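PDB 6EK4: PaxB from Photorhabdus luminescens, which probably acts as one component of a two-component alpha-helical pore-forming toxin of the YaxAB kind, which perforates target membranes. Local coordinates for residues E158-A161 with E162-D166. Numbering follows the deposited sequence.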
ATOM      1  N   GLU A 158      -0.620  15.023 -12.059  1.00 92.70           N
ATOM      2  CA  GLU A 158      -0.689  16.151 -12.992  1.00 93.33           C
ATOM      3  C   GLU A 158      -0.038  15.788 -14.327  1.00 90.79           C
ATOM      4  O   GLU A 158      -0.571  16.114 -15.388  1.00 89.84           O
ATOM      5  CB  GLU A 158      -0.023  17.402 -12.405  1.00 95.94           C
ATOM      6  CG  GLU A 158      -0.906  18.182 -11.440  1.00 98.34           C
ATOM      7  CD  GLU A 158      -0.188  19.360 -10.801  1.00100.86           C
ATOM      8  OE1 GLU A 158       0.585  20.047 -11.503  1.00102.29           O
ATOM      9  OE2 GLU A 158      -0.406  19.606  -9.595  1.00101.67           O
ATOM     10  N   ARG A 159       1.113  15.117 -14.268  1.00 88.80           N
ATOM     11  CA  ARG A 159       1.797  14.651 -15.476  1.00 87.11           C
ATOM     12  C   ARG A 159       0.979  13.569 -16.187  1.00 84.20           C
ATOM     13  O   ARG A 159       0.967  13.505 -17.416  1.00 83.63           O
ATOM     14  CB  ARG A 159       3.203  14.126 -15.153  1.00 87.19           C
ATOM     15  CG  ARG A 159       4.096  13.999 -16.381  1.00 88.24           C
ATOM     16  CD  ARG A 159       5.377  13.226 -16.102  1.00 88.89           C
ATOM     17  NE  ARG A 159       6.019  12.781 -17.341  1.00 89.28           N
ATOM     18  CZ  ARG A 159       7.107  12.014 -17.408  1.00 89.45           C
ATOM     19  NH1 ARG A 159       7.710  11.588 -16.301  1.00 89.32           N
ATOM     20  NH2 ARG A 159       7.600  11.668 -18.594  1.00 89.21           N
ATOM     21  N   LYS A 160       0.302  12.724 -15.411  1.00 81.65           N
ATOM     22  CA  LYS A 160      -0.600  11.711 -15.962  1.00 79.53           C
ATOM     23  C   LYS A 160      -1.792  12.354 -16.669  1.00 79.63           C
ATOM     24  O   LYS A 160      -2.246  11.854 -17.698  1.00 79.55           O
ATOM     25  CB  LYS A 160      -1.109  10.783 -14.853  1.00 78.93           C
ATOM     26  CG  LYS A 160      -1.968   9.624 -15.343  1.00 78.12           C
ATOM     27  CD  LYS A 160      -2.670   8.919 -14.194  1.00 78.36           C
ATOM     28  CE  LYS A 160      -3.611   7.838 -14.701  1.00 77.93           C
ATOM     29  NZ  LYS A 160      -4.391   7.211 -13.598  1.00 77.95           N
ATOM     30  N   ALA A 161      -2.293  13.454 -16.111  1.00 80.59           N
ATOM     31  CA  ALA A 161      -3.454  14.149 -16.667  1.00 81.32           C
ATOM     32  C   ALA A 161      -3.165  14.739 -18.047  1.00 81.57           C
ATOM     33  O   ALA A 161      -3.962  14.573 -18.973  1.00 81.64           O
ATOM     34  CB  ALA A 161      -3.924  15.240 -15.716  1.00 82.56           C
ATOM     35  N   GLU A 162      -2.026  15.419 -18.180  1.00 81.73           N
ATOM     36  CA  GLU A 162      -1.650  16.049 -19.454  1.00 82.00           C
ATOM     37  C   GLU A 162      -1.164  15.046 -20.510  1.00 80.02           C
ATOM     38  O   GLU A 162      -1.298  15.307 -21.705  1.00 80.03           O
ATOM     39  CB  GLU A 162      -0.624  17.177 -19.252  1.00 83.77           C
ATOM     40  CG  GLU A 162       0.687  16.788 -18.581  1.00 84.71           C
ATOM     41  CD  GLU A 162       1.585  17.988 -18.309  1.00 86.79           C
ATOM     42  OE1 GLU A 162       1.405  19.038 -18.961  1.00 88.30           O
ATOM     43  OE2 GLU A 162       2.477  17.880 -17.440  1.00 87.38           O
ATOM     44  N   ILE A 163      -0.610  13.913 -20.079  1.00 78.31           N
ATOM     45  CA  ILE A 163      -0.254  12.832 -21.009  1.00 76.75           C
ATOM     46  C   ILE A 163      -1.525  12.187 -21.565  1.00 75.97           C
ATOM     47  O   ILE A 163      -1.638  11.978 -22.774  1.00 75.25           O
ATOM     48  CB  ILE A 163       0.649  11.761 -20.353  1.00 75.93           C
ATOM     49  CG1 ILE A 163       2.067  12.310 -20.173  1.00 76.54           C
ATOM     50  CG2 ILE A 163       0.705  10.493 -21.201  1.00 74.67           C
ATOM     51  CD1 ILE A 163       2.947  11.469 -19.271  1.00 76.26           C
ATOM     52  N   GLN A 164      -2.470  11.871 -20.680  1.00 75.59           N
ATOM     53  CA  GLN A 164      -3.767  11.328 -21.097  1.00 75.14           C
ATOM     54  C   GLN A 164      -4.518  12.312 -21.994  1.00 75.46           C
ATOM     55  O   GLN A 164      -5.188  11.903 -22.944  1.00 74.35           O
ATOM     56  CB  GLN A 164      -4.628  10.967 -19.881  1.00 75.71           C
ATOM     57  CG  GLN A 164      -4.209   9.678 -19.189  1.00 75.76           C
ATOM     58  CD  GLN A 164      -5.107   9.313 -18.017  1.00 76.82           C
ATOM     59  OE1 GLN A 164      -5.524   8.162 -17.879  1.00 76.59           O
ATOM     60  NE2 GLN A 164      -5.410  10.292 -17.169  1.00 77.65           N
ATOM     61  N   ALA A 165      -4.396  13.603 -21.686  1.00 76.35           N
ATOM     62  CA  ALA A 165      -5.008  14.663 -22.489  1.00 77.33           C
ATOM     63  C   ALA A 165      -4.360  14.778 -23.870  1.00 77.07           C
ATOM     64  O   ALA A 165      -5.046  15.032 -24.862  1.00 77.03           O
ATOM     65  CB  ALA A 165      -4.924  15.996 -21.758  1.00 78.41           C
ATOM     66  N   ASP A 166      -3.042  14.594 -23.925  1.00 76.78           N
ATOM     67  CA  ASP A 166      -2.302  14.645 -25.188  1.00 76.53           C
ATOM     68  C   ASP A 166      -2.686  13.466 -26.083  1.00 75.40           C
ATOM     69  O   ASP A 166      -2.981  13.651 -27.262  1.00 75.86           O
ATOM     70  CB  ASP A 166      -0.791  14.645 -24.925  1.00 76.66           C
ATOM     71  CG  ASP A 166       0.018  15.166 -26.102  1.00 77.53           C
ATOM     72  OD1 ASP A 166      -0.554  15.411 -27.187  1.00 78.59           O
ATOM     73  OD2 ASP A 166       1.243  15.336 -25.935  1.00 78.64           O
TER
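Arg159 and Ile163, one turn apart in helix 149-193, meet where the aliphatic stem of the arginine runs slantwise past the isoleucine tip, CD1 lying 3.9 Å from Arg159 NE and oblique to the guanidinium. They illustrate how i to i+4 neighbours pack along a helix. The tight part is the backbone: four successive bonds join the turns, among them Ile163 N to Arg159 O at 3.1 Å and Gln164 N to Lys160 O at 3.0 Å. With CG1 anti to its carbonyl carbon (chi1 -74°), Ile163 lies against Arg159 O. Extended Lys160 passes the Gln164 amide, its CE methylene 3.7 Å from Gln164 OE1, a packing contact. Both Arg159 and Lys160 also touch Val278 of helix 247-321, and Arg159 NH2 makes a weak hydrogen bond to Gln274, so this face of the helix packs on helix 247-321 in the elongated bundle. On the exposed side the start of Glu162 packs, CG 3.5 Å from Arg159 O (chi1 58°), but its carboxylate is looser, OE2 remaining 6.2 Å from Arg159 NE and 6.6 Å from Glu158 OE1. Cohesion within the turn therefore rests on main-chain bonds and van der Waals packing; with no salt bridge between Arg159 and Glu162, any attraction between them is probably long-range and weak.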